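Local coordinates for amino acid ABC transporter, periplasmic amino acid-binding protein (Brucella ovis, PDB 4Z9N) that binds glutathione and probably passes it, or related amino-acid solutes, to an ABC transporter for uptake, at residues 314-317 against 322-325; 161-164 against 168-171; 225-230 against 273-278. All blocks are in the same frame, centred on the assembly; numbering follows the deposited sequence.

Contact 1 (314-317 against 322-325); sequences AQWN and QYGI
Trp316 and Tyr323 meet edge-to-face where the C-terminal loop doubles back on itself. The close-packed part is this ring pair: Tyr323 CD2 sits over one face of the indole, 3.5 Å from Trp316 CG, and the planes stand at 65°. The first torsion of Trp316 (chi1 66°) sets CG between its own backbone N and carbonyl carbon, turning that face to the tyrosine; Asn317 CB covers the opposite face. Beside the rings the backbones are bridged. Gln322 N donates to Ala314 O at 3.2 Å, nearly straight, whereas Trp316 N reaches Gln322 O at 2.9 Å from above the carbonyl plane with a more bent angle of 138°. The same Gln322 O lies at the indole edge. Contact is looser towards Gln315 and Gly324, where a water takes the place of a direct bond: it donates to Gln315 OE1 (2.7 Å) and accepts from Gly324 N (2.9 Å). Gln315 NE2 turns instead to Glu239 and Leu236 O, and Trp316 NE1 to Glu240, all on helix 222-240. Tyr109 of the second subunit stacks edge-to-face with Tyr323. Two bonds around one bridged pair, Gln315 with Gln322, make this an isolated beta bridge in a C-terminal tail at the dimer interface.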
ATOM      1  N   ALA D 314      10.364  -1.121  -8.744  1.00 13.68           N
ATOM      2  CA  ALA D 314      11.307  -0.039  -8.523  1.00 13.99           C
ATOM      3  C   ALA D 314      10.753   0.860  -7.423  1.00 12.98           C
ATOM      4  O   ALA D 314       9.556   0.857  -7.140  1.00 12.28           O
ATOM      5  CB  ALA D 314      11.557   0.775  -9.810  1.00 15.83           C
ATOM      6  N   GLN D 315      11.642   1.608  -6.791  1.00 13.73           N
ATOM      7  CA  GLN D 315      11.246   2.648  -5.850  1.00 13.02           C
ATOM      8  C   GLN D 315      10.252   3.615  -6.482  1.00 15.46           C
ATOM      9  O   GLN D 315      10.299   3.888  -7.687  1.00 13.78           O
ATOM     10  CB  GLN D 315      12.486   3.408  -5.380  1.00 13.76           C
ATOM     11  CG  GLN D 315      13.345   2.672  -4.340  1.00 17.88           C
ATOM     12  CD  GLN D 315      12.736   2.655  -2.951  1.00 17.51           C
ATOM     13  OE1 GLN D 315      11.979   3.555  -2.583  1.00 18.85           O
ATOM     14  NE2 GLN D 315      13.101   1.654  -2.156  1.00 17.30           N
ATOM     15  N   TRP D 316       9.384   4.161  -5.640  1.00 15.64           N
ATOM     16  CA  TRP D 316       8.359   5.118  -6.048  1.00 16.82           C
ATOM     17  C   TRP D 316       8.947   6.337  -6.763  1.00 16.88           C
ATOM     18  O   TRP D 316       8.334   6.881  -7.686  1.00 19.58           O
ATOM     19  CB  TRP D 316       7.557   5.552  -4.805  1.00 11.76           C
ATOM     20  CG  TRP D 316       8.400   6.342  -3.833  1.00 12.07           C
ATOM     21  CD1 TRP D 316       9.286   5.856  -2.905  1.00 12.83           C
ATOM     22  CD2 TRP D 316       8.435   7.765  -3.722  1.00 12.56           C
ATOM     23  NE1 TRP D 316       9.870   6.912  -2.216  1.00 14.80           N
ATOM     24  CE2 TRP D 316       9.361   8.089  -2.702  1.00 15.15           C
ATOM     25  CE3 TRP D 316       7.766   8.806  -4.386  1.00 17.22           C
ATOM     26  CZ2 TRP D 316       9.634   9.416  -2.326  1.00 16.12           C
ATOM     27  CZ3 TRP D 316       8.037  10.123  -4.013  1.00 18.26           C
ATOM     28  CH2 TRP D 316       8.972  10.414  -2.999  1.00 17.62           C
ATOM     29  N   ASN D 317      10.138   6.765  -6.354  1.00 16.02           N
ATOM     30  CA  ASN D 317      10.742   7.951  -6.954  1.00 17.01           C
ATOM     31  C   ASN D 317      11.727   7.577  -8.053  1.00 17.34           C
ATOM     32  O   ASN D 317      12.535   8.406  -8.483  1.00 16.72           O
ATOM     33  CB  ASN D 317      11.439   8.814  -5.889  1.00 19.76           C
ATOM     34  CG  ASN D 317      12.522   8.070  -5.137  1.00 19.03           C
ATOM     35  OD1 ASN D 317      12.689   6.860  -5.283  1.00 17.73           O
ATOM     36  ND2 ASN D 317      13.273   8.802  -4.316  1.00 24.90           N
ATOM     37  N   GLN D 322       6.945   0.922  -5.300  1.00 12.36           N
ATOM     38  CA  GLN D 322       7.332   0.547  -3.942  1.00 11.51           C
ATOM     39  C   GLN D 322       7.627   1.780  -3.124  1.00 14.50           C
ATOM     40  O   GLN D 322       8.567   2.533  -3.406  1.00 13.28           O
ATOM     41  CB  GLN D 322       8.531  -0.417  -3.936  1.00 14.15           C
ATOM     42  CG  GLN D 322       8.199  -1.818  -4.453  1.00 10.97           C
ATOM     43  CD  GLN D 322       7.428  -2.652  -3.433  1.00 14.61           C
ATOM     44  OE1 GLN D 322       7.143  -2.198  -2.324  1.00 16.10           O
ATOM     45  NE2 GLN D 322       7.075  -3.871  -3.816  1.00 14.54           N
ATOM     46  N   TYR D 323       6.809   1.984  -2.098  1.00 10.34           N
ATOM     47  CA  TYR D 323       6.826   3.241  -1.344  1.00 13.42           C
ATOM     48  C   TYR D 323       6.987   2.963   0.135  1.00 13.95           C
ATOM     49  O   TYR D 323       6.096   2.409   0.763  1.00 13.14           O
ATOM     50  CB  TYR D 323       5.533   4.009  -1.624  1.00 13.04           C
ATOM     51  CG  TYR D 323       5.367   5.379  -0.980  1.00 11.03           C
ATOM     52  CD1 TYR D 323       4.819   5.501   0.299  1.00 12.82           C
ATOM     53  CD2 TYR D 323       5.668   6.549  -1.685  1.00 10.97           C
ATOM     54  CE1 TYR D 323       4.626   6.746   0.876  1.00 13.05           C
ATOM     55  CE2 TYR D 323       5.459   7.810  -1.115  1.00 11.48           C
ATOM     56  CZ  TYR D 323       4.941   7.892   0.161  1.00 12.49           C
ATOM     57  OH  TYR D 323       4.718   9.123   0.723  1.00 13.79           O
ATOM     58  N   GLY D 324       8.137   3.319   0.693  1.00 14.79           N
ATOM     59  CA  GLY D 324       8.358   3.083   2.108  1.00 12.84           C
ATOM     60  C   GLY D 324       7.622   4.134   2.920  1.00 11.85           C
ATOM     61  O   GLY D 324       7.872   5.327   2.787  1.00 11.93           O
ATOM     62  N   ILE D 325       6.689   3.689   3.750  1.00 12.58           N
ATOM     63  CA  ILE D 325       5.935   4.594   4.602  1.00 11.39           C
ATOM     64  C   ILE D 325       6.925   5.178   5.604  1.00 11.28           C
ATOM     65  O   ILE D 325       7.841   4.485   6.029  1.00 11.52           O
ATOM     66  CB  ILE D 325       4.741   3.827   5.255  1.00 14.59           C
ATOM     67  CG1 ILE D 325       3.852   3.232   4.166  1.00 19.25           C
ATOM     68  CG2 ILE D 325       3.899   4.726   6.141  1.00 13.76           C
ATOM     69  CD1 ILE D 325       2.815   2.288   4.704  1.00 21.64           C
TER
HETATM   70  O   HOH W   1      10.799   4.115  -0.186  1.00 12.23           O

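Contact 2 (161-164 against 168-171); sequences VVFE and EANA
Phe163, the last residue of strand 159-163, lays one ring face against the first turn of helix 166-174. The apolar part of the contact centres on that face. Ala169 CA approaches it as a CH-pi donor, 3.9 Å from the centroid of the Phe163 ring and only 17° off the ring normal. The methyl group adds to this, with Ala169 CB 4.0 Å from Phe163 CD1. At the CD2 rim of the ring, Glu168 CB comes within 3.7 Å of Phe163 CD2, and the carbonyl oxygen of Glu168 lies over the same face as Ala169 CA. The helix backbone itself therefore does much of the packing, consistent with the small side chain at Ala169.

The polar part is slighter. Glu168 runs extended beyond CG (chi2 168°), which carries its carboxylate past the ring and back to the strand end, where Glu164 N makes a weak hydrogen bond to Glu168 OE1 at 3.5 Å. Lys165 N gives the same oxygen a second weak bond, so the carboxylate is held loosely at the turn.

The two carboxylates go separate ways. Glu164 bends at chi2, which turns its carboxylate to a salt bridge with Lys71; Glu164 OE2 and Glu168 OE1 remain 6.6 Å apart, which should limit their repulsion.

On the sheet side, Phe163 touches Cys136 of the parallel neighbour, strand 134-138, and exchanges backbone hydrogen bonds with Val137 and Ala139. A strand turning sharply into a helix that packs back on it is the beta-alpha unit from which the alpha/beta lobes of periplasmic binding proteins are built.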
ATOM      1  N   VAL D 161      -5.368 -27.811 -17.680  1.00 17.69           N
ATOM      2  CA  VAL D 161      -4.960 -29.065 -17.085  1.00 17.44           C
ATOM      3  C   VAL D 161      -4.514 -28.724 -15.673  1.00 20.52           C
ATOM      4  O   VAL D 161      -3.526 -28.005 -15.496  1.00 16.45           O
ATOM      5  CB  VAL D 161      -3.838 -29.739 -17.893  1.00 19.43           C
ATOM      6  CG1 VAL D 161      -3.553 -31.106 -17.342  1.00 21.42           C
ATOM      7  CG2 VAL D 161      -4.195 -29.800 -19.378  1.00 20.27           C
ATOM      8  N   VAL D 162      -5.247 -29.204 -14.671  1.00 18.04           N
ATOM      9  CA  VAL D 162      -5.043 -28.746 -13.300  1.00 18.86           C
ATOM     10  C   VAL D 162      -4.240 -29.732 -12.475  1.00 17.50           C
ATOM     11  O   VAL D 162      -4.535 -30.940 -12.450  1.00 19.16           O
ATOM     12  CB  VAL D 162      -6.383 -28.472 -12.610  1.00 22.14           C
ATOM     13  CG1 VAL D 162      -6.152 -28.089 -11.158  1.00 17.20           C
ATOM     14  CG2 VAL D 162      -7.141 -27.385 -13.350  1.00 24.00           C
ATOM     15  N   PHE D 163      -3.235 -29.205 -11.777  1.00 17.32           N
ATOM     16  CA  PHE D 163      -2.311 -30.016 -11.002  1.00 19.11           C
ATOM     17  C   PHE D 163      -2.319 -29.664  -9.534  1.00 20.78           C
ATOM     18  O   PHE D 163      -2.583 -28.522  -9.163  1.00 17.73           O
ATOM     19  CB  PHE D 163      -0.887 -29.869 -11.545  1.00 23.22           C
ATOM     20  CG  PHE D 163      -0.730 -30.417 -12.909  1.00 23.63           C
ATOM     21  CD1 PHE D 163      -0.977 -29.622 -14.008  1.00 24.05           C
ATOM     22  CD2 PHE D 163      -0.389 -31.743 -13.099  1.00 26.04           C
ATOM     23  CE1 PHE D 163      -0.871 -30.140 -15.273  1.00 25.11           C
ATOM     24  CE2 PHE D 163      -0.274 -32.262 -14.371  1.00 28.73           C
ATOM     25  CZ  PHE D 163      -0.516 -31.452 -15.460  1.00 25.34           C
ATOM     26  N   GLU D 164      -1.986 -30.645  -8.702  1.00 20.71           N
ATOM     27  CA  GLU D 164      -1.962 -30.429  -7.260  1.00 26.62           C
ATOM     28  C   GLU D 164      -0.599 -29.990  -6.745  1.00 26.58           C
ATOM     29  O   GLU D 164      -0.509 -29.387  -5.685  1.00 26.93           O
ATOM     30  CB  GLU D 164      -2.390 -31.698  -6.521  1.00 30.01           C
ATOM     31  CG  GLU D 164      -3.789 -32.172  -6.877  1.00 30.60           C
ATOM     32  CD  GLU D 164      -4.840 -31.109  -6.627  1.00 31.20           C
ATOM     33  OE1 GLU D 164      -4.916 -30.592  -5.493  1.00 30.51           O
ATOM     34  OE2 GLU D 164      -5.580 -30.779  -7.575  1.00 31.60           O
ATOM     35  N   GLU D 168       4.585 -31.688 -10.597  1.00 26.33           N
ATOM     36  CA  GLU D 168       3.693 -32.325 -11.551  1.00 29.85           C
ATOM     37  C   GLU D 168       3.397 -31.389 -12.727  1.00 28.47           C
ATOM     38  O   GLU D 168       3.476 -31.795 -13.891  1.00 27.33           O
ATOM     39  CB  GLU D 168       2.396 -32.740 -10.856  1.00 35.11           C
ATOM     40  CG  GLU D 168       2.583 -33.803  -9.782  1.00 41.89           C
ATOM     41  CD  GLU D 168       1.345 -33.992  -8.913  1.00 46.09           C
ATOM     42  OE1 GLU D 168       0.417 -33.149  -8.990  1.00 44.17           O
ATOM     43  OE2 GLU D 168       1.303 -34.974  -8.139  1.00 48.45           O
ATOM     44  N   ALA D 169       3.061 -30.137 -12.422  1.00 24.28           N
ATOM     45  CA  ALA D 169       2.814 -29.156 -13.471  1.00 27.17           C
ATOM     46  C   ALA D 169       4.054 -28.970 -14.355  1.00 28.40           C
ATOM     47  O   ALA D 169       3.961 -28.955 -15.587  1.00 24.52           O
ATOM     48  CB  ALA D 169       2.385 -27.810 -12.863  1.00 22.07           C
ATOM     49  N   ASN D 170       5.213 -28.821 -13.719  1.00 27.29           N
ATOM     50  CA  ASN D 170       6.436 -28.585 -14.459  1.00 25.38           C
ATOM     51  C   ASN D 170       6.725 -29.752 -15.415  1.00 26.83           C
ATOM     52  O   ASN D 170       7.106 -29.536 -16.565  1.00 27.31           O
ATOM     53  CB  ASN D 170       7.633 -28.368 -13.518  1.00 27.84           C
ATOM     54  CG  ASN D 170       7.474 -27.149 -12.621  1.00 29.49           C
ATOM     55  OD1 ASN D 170       6.540 -26.355 -12.779  1.00 27.72           O
ATOM     56  ND2 ASN D 170       8.415 -26.970 -11.700  1.00 28.65           N
ATOM     57  N   ALA D 171       6.516 -30.982 -14.953  1.00 28.54           N
ATOM     58  CA  ALA D 171       6.883 -32.140 -15.766  1.00 30.38           C
ATOM     59  C   ALA D 171       5.952 -32.279 -16.969  1.00 30.99           C
ATOM     60  O   ALA D 171       6.395 -32.610 -18.073  1.00 32.80           O
ATOM     61  CB  ALA D 171       6.874 -33.409 -14.930  1.00 30.17           C
TER

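Contact 3 (225-230 against 273-278); sequences ADVVRW and TDLGLD. With NA (sodium ion), chain H.
This is a buried apolar contact between helix 222-240 and the Schellman motif that follows helix 271-274, next to a sodium site shared with the second subunit. Leu275 reaches across, its CG anti to the backbone N (chi1 -174°), and its two methyls divide the work. Leu275 CD1 lies 3.7 Å from Asp226 O and also meets Asp226 CB, while Leu275 CD2 touches Trp230 CB at 4.2 Å, one turn further along. Val227 packs against the leucine backbone, its CG2 3.8 Å from Leu275 O. No hydrogen bond crosses between the segments. Gly276, with positive phi (96°), is where the chain leaves helical geometry, a backbone angle that glycine adopts readily. Trp281 of helix 281-289 touches both Leu275 and Trp230.

The polar side of helix 222-240 serves the dimer. Asp96, Leu101, Asp102 and Gln219 of the second subunit also bind the sodium ion, and Asp96 of that subunit forms a salt bridge with Arg229. Within the helix, Arg229 NH1 makes a salt bridge with Asp226 OD1, donating to it at 2.6 Å on the anti side and 27° out of the carboxylate plane; the same Asp226 OD1 binds the sodium ion at 2.9 Å.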
ATOM      1  N   ALA D 225       1.387  -7.768  13.266  1.00 16.94           N
ATOM      2  CA  ALA D 225       1.269  -7.188  11.925  1.00 19.35           C
ATOM      3  C   ALA D 225       2.177  -5.971  11.774  1.00 18.74           C
ATOM      4  O   ALA D 225       2.794  -5.776  10.714  1.00 14.38           O
ATOM      5  CB  ALA D 225      -0.175  -6.806  11.620  1.00 20.49           C
ATOM      6  N   ASP D 226       2.254  -5.150  12.826  1.00 15.48           N
ATOM      7  CA  ASP D 226       3.148  -3.981  12.804  1.00 15.02           C
ATOM      8  C   ASP D 226       4.610  -4.387  12.592  1.00 18.16           C
ATOM      9  O   ASP D 226       5.340  -3.731  11.845  1.00 14.77           O
ATOM     10  CB  ASP D 226       3.014  -3.162  14.097  1.00 19.60           C
ATOM     11  CG  ASP D 226       1.681  -2.403  14.199  1.00 30.21           C
ATOM     12  OD1 ASP D 226       0.879  -2.426  13.249  1.00 37.61           O
ATOM     13  OD2 ASP D 226       1.426  -1.798  15.259  1.00 31.91           O
ATOM     14  N   VAL D 227       5.040  -5.462  13.249  1.00 15.69           N
ATOM     15  CA  VAL D 227       6.435  -5.920  13.120  1.00 15.59           C
ATOM     16  C   VAL D 227       6.731  -6.333  11.681  1.00 19.11           C
ATOM     17  O   VAL D 227       7.780  -5.999  11.115  1.00 16.18           O
ATOM     18  CB  VAL D 227       6.744  -7.102  14.089  1.00 17.38           C
ATOM     19  CG1 VAL D 227       8.085  -7.740  13.737  1.00 17.05           C
ATOM     20  CG2 VAL D 227       6.716  -6.642  15.544  1.00 17.72           C
ATOM     21  N   VAL D 228       5.794  -7.052  11.072  1.00 16.37           N
ATOM     22  CA  VAL D 228       6.012  -7.541   9.713  1.00 14.29           C
ATOM     23  C   VAL D 228       5.941  -6.375   8.747  1.00 16.69           C
ATOM     24  O   VAL D 228       6.793  -6.234   7.874  1.00 14.20           O
ATOM     25  CB  VAL D 228       5.003  -8.631   9.343  1.00 14.70           C
ATOM     26  CG1 VAL D 228       5.147  -9.029   7.862  1.00 14.38           C
ATOM     27  CG2 VAL D 228       5.180  -9.863  10.272  1.00 15.83           C
ATOM     28  N   ARG D 229       4.933  -5.530   8.927  1.00 16.52           N
ATOM     29  CA  ARG D 229       4.761  -4.341   8.089  1.00 13.66           C
ATOM     30  C   ARG D 229       5.983  -3.431   8.112  1.00 16.57           C
ATOM     31  O   ARG D 229       6.443  -2.910   7.084  1.00 14.26           O
ATOM     32  CB  ARG D 229       3.550  -3.534   8.553  1.00 12.74           C
ATOM     33  CG  ARG D 229       3.385  -2.221   7.778  1.00 12.35           C
ATOM     34  CD  ARG D 229       2.105  -1.475   8.162  1.00 14.89           C
ATOM     35  NE  ARG D 229       0.987  -2.390   8.319  1.00 20.51           N
ATOM     36  CZ  ARG D 229       0.434  -2.716   9.483  1.00 26.75           C
ATOM     37  NH1 ARG D 229       0.849  -2.160  10.613  1.00 27.05           N
ATOM     38  NH2 ARG D 229      -0.558  -3.586   9.511  1.00 30.03           N
ATOM     39  N   TRP D 230       6.508  -3.212   9.302  1.00 15.87           N
ATOM     40  CA  TRP D 230       7.544  -2.220   9.413  1.00 14.61           C
ATOM     41  C   TRP D 230       8.926  -2.794   9.118  1.00 14.49           C
ATOM     42  O   TRP D 230       9.825  -2.038   8.773  1.00 14.96           O
ATOM     43  CB  TRP D 230       7.442  -1.537  10.773  1.00 13.48           C
ATOM     44  CG  TRP D 230       6.358  -0.546  10.652  1.00 13.32           C
ATOM     45  CD1 TRP D 230       5.072  -0.659  11.106  1.00 13.57           C
ATOM     46  CD2 TRP D 230       6.414   0.679   9.910  1.00 14.58           C
ATOM     47  NE1 TRP D 230       4.339   0.438  10.725  1.00 14.38           N
ATOM     48  CE2 TRP D 230       5.140   1.281   9.998  1.00 15.05           C
ATOM     49  CE3 TRP D 230       7.431   1.343   9.210  1.00 12.90           C
ATOM     50  CZ2 TRP D 230       4.847   2.508   9.394  1.00 13.22           C
ATOM     51  CZ3 TRP D 230       7.145   2.568   8.620  1.00 12.87           C
ATOM     52  CH2 TRP D 230       5.859   3.139   8.714  1.00 13.04           C
ATOM     53  N   THR D 273      11.344   0.573  20.243  1.00 24.14           N
ATOM     54  CA  THR D 273      10.764  -0.011  21.447  1.00 28.23           C
ATOM     55  C   THR D 273       9.229   0.084  21.432  1.00 27.56           C
ATOM     56  O   THR D 273       8.547  -0.778  22.004  1.00 28.99           O
ATOM     57  CB  THR D 273      11.338   0.642  22.727  1.00 35.77           C
ATOM     58  OG1 THR D 273      11.104   2.055  22.702  1.00 35.96           O
ATOM     59  CG2 THR D 273      12.832   0.395  22.819  1.00 40.73           C
ATOM     60  N   ASP D 274       8.679   1.098  20.764  1.00 23.78           N
ATOM     61  CA  ASP D 274       7.225   1.160  20.595  1.00 22.35           C
ATOM     62  C   ASP D 274       6.768   0.021  19.695  1.00 23.94           C
ATOM     63  O   ASP D 274       5.632  -0.437  19.793  1.00 23.17           O
ATOM     64  CB  ASP D 274       6.765   2.502  20.006  1.00 24.21           C
ATOM     65  CG  ASP D 274       6.636   3.596  21.057  1.00 28.10           C
ATOM     66  OD1 ASP D 274       6.779   3.308  22.268  1.00 27.04           O
ATOM     67  OD2 ASP D 274       6.369   4.748  20.665  1.00 22.62           O
ATOM     68  N   LEU D 275       7.666  -0.436  18.826  1.00 20.12           N
ATOM     69  CA  LEU D 275       7.374  -1.537  17.921  1.00 21.63           C
ATOM     70  C   LEU D 275       7.534  -2.881  18.643  1.00 24.23           C
ATOM     71  O   LEU D 275       7.103  -3.920  18.146  1.00 25.88           O
ATOM     72  CB  LEU D 275       8.286  -1.445  16.690  1.00 18.74           C
ATOM     73  CG  LEU D 275       8.122  -2.381  15.499  1.00 23.36           C
ATOM     74  CD1 LEU D 275       6.756  -2.200  14.898  1.00 22.12           C
ATOM     75  CD2 LEU D 275       9.228  -2.112  14.477  1.00 21.99           C
ATOM     76  N   GLY D 276       8.139  -2.857  19.829  1.00 22.09           N
ATOM     77  CA  GLY D 276       8.358  -4.073  20.592  1.00 25.65           C
ATOM     78  C   GLY D 276       9.746  -4.646  20.380  1.00 26.29           C
ATOM     79  O   GLY D 276      10.069  -5.734  20.856  1.00 26.84           O
ATOM     80  N   LEU D 277      10.578  -3.893  19.665  1.00 25.80           N
ATOM     81  CA  LEU D 277      11.919  -4.344  19.319  1.00 27.34           C
ATOM     82  C   LEU D 277      12.956  -3.450  19.990  1.00 28.74           C
ATOM     83  O   LEU D 277      12.613  -2.665  20.866  1.00 28.03           O
ATOM     84  CB  LEU D 277      12.093  -4.335  17.804  1.00 22.15           C
ATOM     85  CG  LEU D 277      11.004  -5.060  17.014  1.00 21.14           C
ATOM     86  CD1 LEU D 277      11.320  -4.992  15.546  1.00 24.05           C
ATOM     87  CD2 LEU D 277      10.889  -6.526  17.469  1.00 22.70           C
ATOM     88  N   ASP D 278      14.217  -3.570  19.578  1.00 27.23           N
ATOM     89  CA  ASP D 278      15.292  -2.751  20.137  1.00 27.82           C
ATOM     90  C   ASP D 278      15.487  -1.491  19.311  1.00 26.34           C
ATOM     91  O   ASP D 278      14.970  -1.392  18.207  1.00 24.12           O
ATOM     92  CB  ASP D 278      16.593  -3.549  20.211  1.00 30.45           C
ATOM     93  CG  ASP D 278      16.464  -4.772  21.089  1.00 47.18           C
ATOM     94  OD1 ASP D 278      15.791  -4.677  22.135  1.00 47.53           O
ATOM     95  OD2 ASP D 278      17.025  -5.821  20.733  1.00 48.78           O
TER
HETATM   96 NA    NA H 402      -1.128  -0.448  14.001  1.00 12.74          NA

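How the contacts relate
Along the chain the three contacts come in series: contact 2 closes first, contact 3 follows, and contact 1 lies in the C-terminal tail. Contact 2 stands apart, its centre 36 Å from that of contact 1 and 39 Å from that of contact 3, on the opposite side of the chain's centre. Its strand half belongs to the sheet containing strands 134-138 and 159-163, its other half to helix 166-174, with the side chain of Ala169 about 7 Å from the bound glutathione. Contact 1, centred 20 Å from contact 3, packs on helix 222-240, which includes residues 225-230 of contact 3; Ile325 O lies 3.3 Å from Trp230 CZ3. Both meet the second subunit, so the C-terminal region and this helix form part of the dimer interface.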